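Local coordinates for protein alpha-ketoglutarate-dependent 2,4-dichlorophenoxyacetate dioxygenase (Bradyrhizobium diazoefficiens, PDB 5BKE) that is probably a metal- and 2-oxoglutarate-dependent dioxygenase of the TfdA family, acting in the oxidative breakdown of aryloxyalkanoate herbicides, at residues C[31-34]-C[35-39]; C[156-159]-C[160-164]; C[169-172]-C[173-177]; C[217-220]-C[221-224]. All coordinates share one frame; numbering follows the deposited sequence.

Contact 1: residues C[31-34]-C[35-39]; sequences REVE and SAMDK
Glu34 and Asp38, one helical turn apart, are joined by a water on helix 27-40, the helix of the beta-alpha-beta unit formed with strands 14-17 and 42-45. Glu34 sends CG anti to its own N (chi1 -175°) and stays extended beyond it, which carries the carboxylate out from the helix and alongside Asp38. The two carboxylates do not meet: Glu34 OE2 and Asp38 OD1 stand 5.0 Å apart, and the water fills the interval by donating one proton to each. The like charges are probably eased by Lys126, which makes a salt bridge with Glu34 OE2, and more weakly by Arg260, a long ion-pair partner of Asp38 OD1.

The backbone beneath is regular alpha helix. Ser35 N bonds to Arg31 O, Ala36 N to Glu32 O, Met37 N to Val33 O and Asp38 N to Glu34 O, this last at 2.9 Å. On the buried face, Met37 turns CG beside its own N (chi1 -73°), bringing it to 3.3 Å from Val33 O; the chain then bends twice, and its end leaves the segment 31-34. Val33 CG1 meets the same Met37 CG loosely, at 4.4 Å. Val33, Ala36 and Met37 all rest on Leu43, so this face of the helix lies against strand 42-45, and the side chain of Met37 lies about 10 Å from that of the metal ligand Asp117. On the exposed flank, Ser35 OG folds back toward the preceding turn and lies 3.1 Å from Arg31 O.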
loop_
_atom_site.group_PDB
_atom_site.type_symbol
_atom_site.label_atom_id
_atom_site.label_comp_id
_atom_site.label_asym_id
_atom_site.label_seq_id
_atom_site.Cartn_x
_atom_site.Cartn_y
_atom_site.Cartn_z
ATOM N N ARG C 31 -24.130 -13.231 29.788
ATOM C CA ARG C 31 -23.668 -12.209 28.844
ATOM C C ARG C 31 -22.468 -12.721 28.014
ATOM O O ARG C 31 -22.471 -12.618 26.784
ATOM C CB ARG C 31 -23.312 -10.940 29.625
ATOM C CG ARG C 31 -23.634 -9.632 28.923
ATOM C CD ARG C 31 -24.106 -8.533 29.889
ATOM N NE ARG C 31 -23.187 -8.355 31.018
ATOM C CZ ARG C 31 -23.520 -8.421 32.315
ATOM N NH1 ARG C 31 -24.784 -8.617 32.703
ATOM N NH2 ARG C 31 -22.575 -8.260 33.239
ATOM N N GLU C 32 -21.486 -13.313 28.695
ATOM C CA GLU C 32 -20.297 -13.908 28.047
ATOM C C GLU C 32 -20.624 -15.025 27.066
ATOM O O GLU C 32 -20.067 -15.050 25.950
ATOM C CB GLU C 32 -19.278 -14.403 29.080
ATOM C CG GLU C 32 -18.565 -13.297 29.849
ATOM C CD GLU C 32 -17.811 -12.362 28.932
ATOM O OE1 GLU C 32 -16.670 -12.712 28.542
ATOM O OE2 GLU C 32 -18.363 -11.288 28.589
ATOM N N VAL C 33 -21.522 -15.934 27.471
ATOM C CA VAL C 33 -21.903 -17.062 26.613
ATOM C C VAL C 33 -22.581 -16.541 25.353
ATOM O O VAL C 33 -22.247 -16.980 24.234
ATOM C CB VAL C 33 -22.790 -18.103 27.334
ATOM C CG1 VAL C 33 -23.294 -19.166 26.357
ATOM C CG2 VAL C 33 -22.031 -18.749 28.489
ATOM N N GLU C 34 -23.502 -15.588 25.523
ATOM C CA GLU C 34 -24.209 -15.029 24.367
ATOM C C GLU C 34 -23.268 -14.283 23.378
ATOM O O GLU C 34 -23.428 -14.434 22.156
ATOM C CB GLU C 34 -25.403 -14.159 24.781
ATOM C CG GLU C 34 -26.198 -13.686 23.577
ATOM C CD GLU C 34 -27.638 -13.294 23.868
ATOM O OE1 GLU C 34 -28.028 -13.177 25.057
ATOM O OE2 GLU C 34 -28.377 -13.083 22.873
ATOM N N SER C 35 -22.314 -13.494 23.897
ATOM C CA SER C 35 -21.306 -12.838 23.032
ATOM C C SER C 35 -20.471 -13.857 22.279
ATOM O O SER C 35 -20.184 -13.661 21.086
ATOM C CB SER C 35 -20.384 -11.892 23.804
ATOM O OG SER C 35 -21.140 -10.984 24.570
ATOM N N ALA C 36 -20.111 -14.952 22.964
ATOM C CA ALA C 36 -19.396 -16.073 22.346
ATOM C C ALA C 36 -20.240 -16.724 21.250
ATOM O O ALA C 36 -19.710 -17.154 20.225
ATOM C CB ALA C 36 -18.992 -17.094 23.392
ATOM N N MET C 37 -21.557 -16.779 21.471
ATOM C CA MET C 37 -22.490 -17.292 20.468
ATOM C C MET C 37 -22.526 -16.367 19.260
ATOM O O MET C 37 -22.546 -16.840 18.132
ATOM C CB MET C 37 -23.903 -17.492 21.053
ATOM C CG MET C 37 -24.049 -18.686 22.002
ATOM S SD MET C 37 -23.784 -20.303 21.231
ATOM C CE MET C 37 -25.330 -20.517 20.362
ATOM N N ASP C 38 -22.532 -15.053 19.501
ATOM C CA ASP C 38 -22.446 -14.063 18.414
ATOM C C ASP C 38 -21.152 -14.244 17.597
ATOM O O ASP C 38 -21.197 -14.328 16.366
ATOM C CB ASP C 38 -22.543 -12.626 18.952
ATOM C CG ASP C 38 -23.876 -12.328 19.648
ATOM O OD1 ASP C 38 -24.925 -12.905 19.277
ATOM O OD2 ASP C 38 -23.860 -11.485 20.573
ATOM N N LYS C 39 -20.017 -14.324 18.297
ATOM C CA LYS C 39 -18.704 -14.494 17.667
ATOM C C LYS C 39 -18.517 -15.872 16.988
ATOM O O LYS C 39 -18.344 -15.950 15.769
ATOM C CB LYS C 39 -17.599 -14.211 18.694
ATOM C CG LYS C 39 -16.178 -14.250 18.128
ATOM C CD LYS C 39 -15.161 -13.805 19.168
ATOM C CE LYS C 39 -13.742 -13.903 18.617
ATOM N NZ LYS C 39 -12.805 -13.171 19.522
HETATM O O HOH W 1 -27.536 -12.793 20.202
#

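Contact 2: residues C[156-159]-C[160-164]; sequences DETK and AEIED
Ile162 folds its side chain back over the carbonyl of Thr158, one turn earlier in helix 156-162. CB begins 3.7 Å from Thr158 O. CG1, set between the backbone N and the carbonyl carbon (chi1 67°), comes closest, 3.2 Å from Thr158 O, and also faces Lys159 O. CG2 lies 3.5 Å from Thr158 O and reaches the methyl CG2 of Thr158 at 4.4 Å, whereas CD1, at the end of the extended branch, is 4.1 Å from Thr158 O. The same oxygen accepts the N-H of Ile162 almost along the C=O axis, so one carbonyl holds the backbone while hydrocarbon covers it. Ile162, buried where most of its neighbours in this contact are exposed or partly exposed, packs on Leu198 and Val199 of strand 194-201 and on Leu154. Cut back to an alanine, the residue would lose CG1, CG2 and CD1, which would probably leave Thr158 O less covered and open a gap against strand 194-201.

Ala160 N bonds to Asp156 O and Glu161 N to Glu157 O in the same helical pattern. The alkyl chain of Lys159 runs extended toward the preceding helix, where its NZ bonds to Asp152 O; Thr158 OG1 bonds to Asp155 OD1.

Near the end of the helix a water donates to Lys159 O at 2.7 Å and to Glu163 OE1 at 2.6 Å. Because Glu163 OE1 also forms a salt bridge with Lys208, the water couples a carbonyl of the last turn to a charged pair, and the negative charge of the carboxylate is probably offset by the lysine.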
loop_
_atom_site.group_PDB
_atom_site.type_symbol
_atom_site.label_atom_id
_atom_site.label_comp_id
_atom_site.label_asym_id
_atom_site.label_seq_id
_atom_site.Cartn_x
_atom_site.Cartn_y
_atom_site.Cartn_z
ATOM N N ASP C 156 -18.671 -11.005 -6.278
ATOM C CA ASP C 156 -19.556 -9.829 -6.351
ATOM C C ASP C 156 -20.850 -10.072 -7.121
ATOM O O ASP C 156 -21.918 -9.667 -6.670
ATOM C CB ASP C 156 -18.814 -8.632 -6.969
ATOM C CG ASP C 156 -17.543 -8.272 -6.215
ATOM O OD1 ASP C 156 -17.637 -7.893 -5.024
ATOM O OD2 ASP C 156 -16.447 -8.367 -6.816
ATOM N N GLU C 157 -20.732 -10.734 -8.273
ATOM C CA GLU C 157 -21.859 -11.018 -9.166
ATOM C C GLU C 157 -22.897 -11.908 -8.485
ATOM O O GLU C 157 -24.095 -11.656 -8.608
ATOM C CB GLU C 157 -21.394 -11.664 -10.484
ATOM C CG GLU C 157 -20.351 -10.876 -11.271
ATOM C CD GLU C 157 -18.924 -11.353 -11.020
ATOM O OE1 GLU C 157 -18.520 -12.365 -11.635
ATOM O OE2 GLU C 157 -18.201 -10.715 -10.220
ATOM N N THR C 158 -22.421 -12.932 -7.771
ATOM C CA THR C 158 -23.270 -13.826 -6.973
ATOM C C THR C 158 -23.950 -13.050 -5.835
ATOM O O THR C 158 -25.179 -13.102 -5.696
ATOM C CB THR C 158 -22.477 -15.046 -6.430
ATOM O OG1 THR C 158 -21.794 -15.693 -7.510
ATOM C CG2 THR C 158 -23.407 -16.067 -5.764
ATOM N N LYS C 159 -23.148 -12.312 -5.061
ATOM C CA LYS C 159 -23.648 -11.468 -3.971
ATOM C C LYS C 159 -24.727 -10.483 -4.430
ATOM O O LYS C 159 -25.737 -10.301 -3.738
ATOM C CB LYS C 159 -22.503 -10.722 -3.279
ATOM C CG LYS C 159 -21.627 -11.607 -2.418
ATOM C CD LYS C 159 -20.581 -10.795 -1.685
ATOM C CE LYS C 159 -19.608 -11.747 -1.016
ATOM N NZ LYS C 159 -18.380 -11.105 -0.484
ATOM N N ALA C 160 -24.515 -9.871 -5.597
ATOM C CA ALA C 160 -25.475 -8.927 -6.178
ATOM C C ALA C 160 -26.741 -9.637 -6.679
ATOM O O ALA C 160 -27.835 -9.090 -6.556
ATOM C CB ALA C 160 -24.829 -8.106 -7.293
ATOM N N GLU C 161 -26.572 -10.843 -7.234
ATOM C CA GLU C 161 -27.678 -11.675 -7.726
ATOM C C GLU C 161 -28.615 -12.108 -6.585
ATOM O O GLU C 161 -29.839 -11.991 -6.704
ATOM C CB GLU C 161 -27.139 -12.899 -8.496
ATOM C CG GLU C 161 -28.189 -13.934 -8.930
ATOM C CD GLU C 161 -27.606 -15.252 -9.452
ATOM O OE1 GLU C 161 -26.404 -15.551 -9.223
ATOM O OE2 GLU C 161 -28.369 -16.009 -10.098
ATOM N N ILE C 162 -28.032 -12.576 -5.482
ATOM C CA ILE C 162 -28.800 -13.182 -4.386
ATOM C C ILE C 162 -29.382 -12.207 -3.343
ATOM O O ILE C 162 -30.276 -12.581 -2.584
ATOM C CB ILE C 162 -28.003 -14.328 -3.693
ATOM C CG1 ILE C 162 -26.765 -13.788 -2.955
ATOM C CG2 ILE C 162 -27.658 -15.429 -4.707
ATOM C CD1 ILE C 162 -26.060 -14.803 -2.082
ATOM N N GLU C 163 -28.896 -10.962 -3.336
ATOM C CA GLU C 163 -29.169 -9.993 -2.258
ATOM C C GLU C 163 -30.635 -9.901 -1.798
ATOM O O GLU C 163 -30.904 -9.939 -0.594
ATOM C CB GLU C 163 -28.588 -8.603 -2.611
ATOM C CG GLU C 163 -28.839 -7.471 -1.602
ATOM C CD GLU C 163 -28.181 -7.675 -0.236
ATOM O OE1 GLU C 163 -27.046 -8.194 -0.162
ATOM O OE2 GLU C 163 -28.800 -7.295 0.789
ATOM N N ASP C 164 -31.563 -9.803 -2.748
ATOM C CA ASP C 164 -32.982 -9.576 -2.426
ATOM C C ASP C 164 -33.871 -10.801 -2.635
ATOM O O ASP C 164 -35.093 -10.714 -2.492
ATOM C CB ASP C 164 -33.530 -8.370 -3.204
ATOM C CG ASP C 164 -32.821 -7.067 -2.841
ATOM O OD1 ASP C 164 -32.942 -6.616 -1.685
ATOM O OD2 ASP C 164 -32.131 -6.499 -3.711
HETATM O O HOH W 2 -25.972 -10.449 -1.043
#

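Contact 3: residues C[169-172]-C[173-177]; sequences HSLM and YSRGS
Tyr173, Leu171 and Met172 give up most surface as the chain leaves strand 166-169 and enters the short helix 171-176. Tyr173 turns its ring back toward the N-terminus, CG beside its own N (chi1 -75°), so that CD2 approaches Ser170 CB obliquely at 3.8 Å. The backbone of His169 reaches the ring edge. Ser170 is the N-cap: its OG accepts from Met172 N at 3.0 Å and also bonds to Phe191 O, while Ser170 O takes the N-H of Tyr173 from well above the carbonyl plane. With an alanine in its place, Met172 N would probably lose its capping acceptor and Phe191 O its hydroxyl partner, weakening the first turn.

Leu171 runs side by side with Arg175, its CD2 over one face of the guanidinium, 3.7 Å from NH1. Its carbonyl accepts Arg175 N. Ser174 OG lies 3.1 Å from the same Leu171 O, though its proton is not settled, since it also has a hydrogen-bond partner in His215. Met172 keeps CB against the peptide of Tyr173, and its carbonyl receives Gly176 N at 2.9 Å.

The side chain of Arg175, about 8 Å from the manganese and from N-oxalylglycine, makes a cation-pi contact with Phe107 of helix 103-108. His169 packs on Ala216 and Tyr173 on Lys218, so strand 216-219 flanks the helix, while Ser177 packs on Arg232 of the second subunit.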
loop_
_atom_site.group_PDB
_atom_site.type_symbol
_atom_site.label_atom_id
_atom_site.label_comp_id
_atom_site.label_asym_id
_atom_site.label_seq_id
_atom_site.Cartn_x
_atom_site.Cartn_y
_atom_site.Cartn_z
ATOM N N HIS C 169 -39.847 -21.822 2.658
ATOM C CA HIS C 169 -39.433 -22.915 3.533
ATOM C C HIS C 169 -40.648 -23.702 4.035
ATOM O O HIS C 169 -41.631 -23.113 4.504
ATOM C CB HIS C 169 -38.699 -22.394 4.760
ATOM C CG HIS C 169 -37.359 -21.783 4.484
ATOM N ND1 HIS C 169 -36.193 -22.290 5.018
ATOM C CD2 HIS C 169 -37.003 -20.675 3.787
ATOM C CE1 HIS C 169 -35.177 -21.528 4.653
ATOM N NE2 HIS C 169 -35.643 -20.536 3.913
ATOM N N SER C 170 -40.549 -25.028 3.957
ATOM C CA SER C 170 -41.552 -25.942 4.486
ATOM C C SER C 170 -40.922 -27.291 4.824
ATOM O O SER C 170 -40.055 -27.781 4.082
ATOM C CB SER C 170 -42.665 -26.158 3.458
ATOM O OG SER C 170 -43.582 -27.141 3.900
ATOM N N LEU C 171 -41.391 -27.902 5.916
ATOM C CA LEU C 171 -41.066 -29.304 6.228
ATOM C C LEU C 171 -41.412 -30.267 5.093
ATOM O O LEU C 171 -40.766 -31.304 4.941
ATOM C CB LEU C 171 -41.718 -29.761 7.534
ATOM C CG LEU C 171 -40.985 -29.351 8.815
ATOM C CD1 LEU C 171 -41.919 -29.337 10.016
ATOM C CD2 LEU C 171 -39.768 -30.229 9.086
ATOM N N MET C 172 -42.397 -29.900 4.276
ATOM C CA MET C 172 -42.781 -30.692 3.102
ATOM C C MET C 172 -41.702 -30.721 2.009
ATOM O O MET C 172 -41.625 -31.683 1.237
ATOM C CB MET C 172 -44.111 -30.198 2.524
ATOM C CG MET C 172 -45.300 -30.274 3.480
ATOM S SD MET C 172 -46.907 -29.976 2.688
ATOM C CE MET C 172 -46.919 -28.195 2.469
ATOM N N TYR C 173 -40.880 -29.671 1.933
ATOM C CA TYR C 173 -39.777 -29.626 0.957
ATOM C C TYR C 173 -38.596 -30.521 1.357
ATOM O O TYR C 173 -38.082 -31.283 0.528
ATOM C CB TYR C 173 -39.294 -28.199 0.716
ATOM C CG TYR C 173 -40.192 -27.322 -0.135
ATOM C CD1 TYR C 173 -40.623 -27.735 -1.403
ATOM C CD2 TYR C 173 -40.570 -26.040 0.308
ATOM C CE1 TYR C 173 -41.427 -26.917 -2.191
ATOM C CE2 TYR C 173 -41.375 -25.214 -0.472
ATOM C CZ TYR C 173 -41.799 -25.653 -1.722
ATOM O OH TYR C 173 -42.595 -24.842 -2.506
ATOM N N SER C 174 -38.187 -30.429 2.622
ATOM C CA SER C 174 -37.091 -31.236 3.145
ATOM C C SER C 174 -37.423 -32.727 3.177
ATOM O O SER C 174 -36.595 -33.549 2.773
ATOM C CB SER C 174 -36.656 -30.754 4.523
ATOM O OG SER C 174 -37.737 -30.757 5.431
ATOM N N ARG C 175 -38.626 -33.064 3.649
ATOM C CA ARG C 175 -39.076 -34.455 3.690
ATOM C C ARG C 175 -39.395 -34.951 2.291
ATOM O O ARG C 175 -39.159 -36.110 1.980
ATOM C CB ARG C 175 -40.266 -34.658 4.640
ATOM C CG ARG C 175 -40.032 -34.233 6.083
ATOM C CD ARG C 175 -38.734 -34.772 6.666
ATOM N NE ARG C 175 -38.440 -34.287 8.023
ATOM C CZ ARG C 175 -37.603 -33.292 8.328
ATOM N NH1 ARG C 175 -37.406 -32.975 9.600
ATOM N NH2 ARG C 175 -36.958 -32.613 7.383
ATOM N N GLY C 176 -39.879 -34.047 1.440
ATOM C CA GLY C 176 -40.112 -34.335 0.022
ATOM C C GLY C 176 -38.906 -34.760 -0.797
ATOM O O GLY C 176 -39.032 -35.603 -1.692
ATOM N N SER C 177 -37.738 -34.183 -0.515
ATOM C CA SER C 177 -36.511 -34.589 -1.222
ATOM C C SER C 177 -36.022 -35.980 -0.795
ATOM O O SER C 177 -35.227 -36.609 -1.501
ATOM C CB SER C 177 -35.402 -33.534 -1.091
ATOM O OG SER C 177 -35.094 -33.281 0.260
#

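Contact 4: residues C[217-220]-C[221-224]; sequences GKIA and SMSV
Ile219 to Met222 form a type I beta turn, closed by Met222 N donating to Ile219 O at 3.2 Å. The donor lies above the carbonyl plane, 56° out of it, and the chain reverses so that the end-to-end directions of 217-220 and 221-224 differ by 149°. Lys218 and Val224 are thereby brought back to 5.5 Å between their CA atoms. A water inside the bend lies within hydrogen-bonding distance of Ile219 O and, weakly, of Ser223 O; which acceptors its protons serve is not settled.

Across the turn, Ile219 and Met222 lie side by side and point the same way. Met222 SD rests 3.8 Å from Ile219 CG2 and 3.9 Å from Ile219 CD1, touching both branches. Both residues also pack on Leu230, joining the turn to helix 224-238. This is a strand-turn-helix connection: strand 216-219 pairs with strand 166-169 at the border of a four-stranded antiparallel sheet, and Ser223 is the N-cap of helix 224-238, its side chain capping a backbone N of the first turn; its OG also bonds to Glu226 OE1.

Lys218 crosses Val224 at about a right angle. Its CG sits between the backbone N and the carbonyl carbon (chi1 77°), and a bend at chi3 brings NZ to 4.0 Å from Val224 CG2. The other methyl, Val224 CG1, faces Gly217 O at 4.2 Å, an oxygen that also accepts from Arg228 NE; Val224 packs in addition on Gly179 of the second subunit.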
loop_
_atom_site.group_PDB
_atom_site.type_symbol
_atom_site.label_atom_id
_atom_site.label_comp_id
_atom_site.label_asym_id
_atom_site.label_seq_id
_atom_site.Cartn_x
_atom_site.Cartn_y
_atom_site.Cartn_z
ATOM N N GLY C 217 -37.359 -24.941 -0.623
ATOM C CA GLY C 217 -37.630 -25.726 -1.815
ATOM C C GLY C 217 -37.817 -24.936 -3.085
ATOM O O GLY C 217 -37.880 -25.520 -4.164
ATOM N N LYS C 218 -37.920 -23.614 -2.968
ATOM C CA LYS C 218 -37.921 -22.737 -4.144
ATOM C C LYS C 218 -37.519 -21.306 -3.791
ATOM O O LYS C 218 -37.613 -20.890 -2.632
ATOM C CB LYS C 218 -39.280 -22.770 -4.874
ATOM C CG LYS C 218 -40.393 -21.966 -4.216
ATOM C CD LYS C 218 -41.639 -21.886 -5.095
ATOM C CE LYS C 218 -41.452 -20.963 -6.294
ATOM N NZ LYS C 218 -42.626 -21.029 -7.206
ATOM N N ILE C 219 -37.058 -20.580 -4.808
ATOM C CA ILE C 219 -36.890 -19.134 -4.740
ATOM C C ILE C 219 -38.137 -18.503 -5.373
ATOM O O ILE C 219 -38.545 -18.884 -6.474
ATOM C CB ILE C 219 -35.566 -18.675 -5.408
ATOM C CG1 ILE C 219 -34.364 -19.203 -4.603
ATOM C CG2 ILE C 219 -35.514 -17.152 -5.527
ATOM C CD1 ILE C 219 -33.029 -19.199 -5.327
ATOM N N ALA C 220 -38.719 -17.548 -4.652
ATOM C CA ALA C 220 -39.995 -16.915 -4.982
ATOM C C ALA C 220 -40.058 -16.320 -6.385
ATOM O O ALA C 220 -41.042 -16.525 -7.090
ATOM C CB ALA C 220 -40.328 -15.849 -3.944
ATOM N N SER C 221 -39.016 -15.594 -6.785
ATOM C CA SER C 221 -39.029 -14.853 -8.050
ATOM C C SER C 221 -38.545 -15.663 -9.256
ATOM O O SER C 221 -38.512 -15.150 -10.378
ATOM C CB SER C 221 -38.225 -13.555 -7.912
ATOM O OG SER C 221 -36.879 -13.813 -7.535
ATOM N N MET C 222 -38.179 -16.923 -9.027
ATOM C CA MET C 222 -37.611 -17.778 -10.074
ATOM C C MET C 222 -38.480 -19.009 -10.340
ATOM O O MET C 222 -39.351 -19.352 -9.533
ATOM C CB MET C 222 -36.181 -18.210 -9.702
ATOM C CG MET C 222 -35.185 -17.068 -9.571
ATOM S SD MET C 222 -33.628 -17.547 -8.792
ATOM C CE MET C 222 -32.806 -18.438 -10.115
ATOM N N SER C 223 -38.232 -19.659 -11.478
ATOM C CA SER C 223 -38.781 -20.979 -11.776
ATOM C C SER C 223 -38.211 -21.993 -10.786
ATOM O O SER C 223 -37.051 -21.860 -10.346
ATOM C CB SER C 223 -38.431 -21.400 -13.199
ATOM O OG SER C 223 -37.105 -21.905 -13.269
ATOM N N VAL C 224 -39.027 -22.996 -10.445
ATOM C CA VAL C 224 -38.633 -24.029 -9.480
ATOM C C VAL C 224 -37.308 -24.715 -9.901
ATOM O O VAL C 224 -36.415 -24.819 -9.063
ATOM C CB VAL C 224 -39.777 -25.043 -9.150
ATOM C CG1 VAL C 224 -39.374 -25.993 -8.024
ATOM C CG2 VAL C 224 -41.066 -24.319 -8.764
HETATM O O HOH W 3 -37.390 -21.241 -7.697
#

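How the contacts relate
The four contacts follow one another along a single TauD/TfdA-family chain. Contacts 3 and 4 touch directly: Tyr173 CG lies 3.5 Å from Gly217 CA, and Tyr173 OH is 4.0 Å from Lys218 CG. Contact 2 does not touch contact 4, but its nearest atoms are about 5 Å away. Contact 1 stands apart, its centre about 32 Å from that of contact 3, on the opposite side of the chain's centre. Contact 3 comes nearest the active site, with the side chain of Ser174 about 6 Å from that of His115, a manganese ligand. The side chain of Met37 in contact 1 is about 12 Å from the bound N-oxalylglycine, whereas contact 2 lies away from the metal and ligand sites.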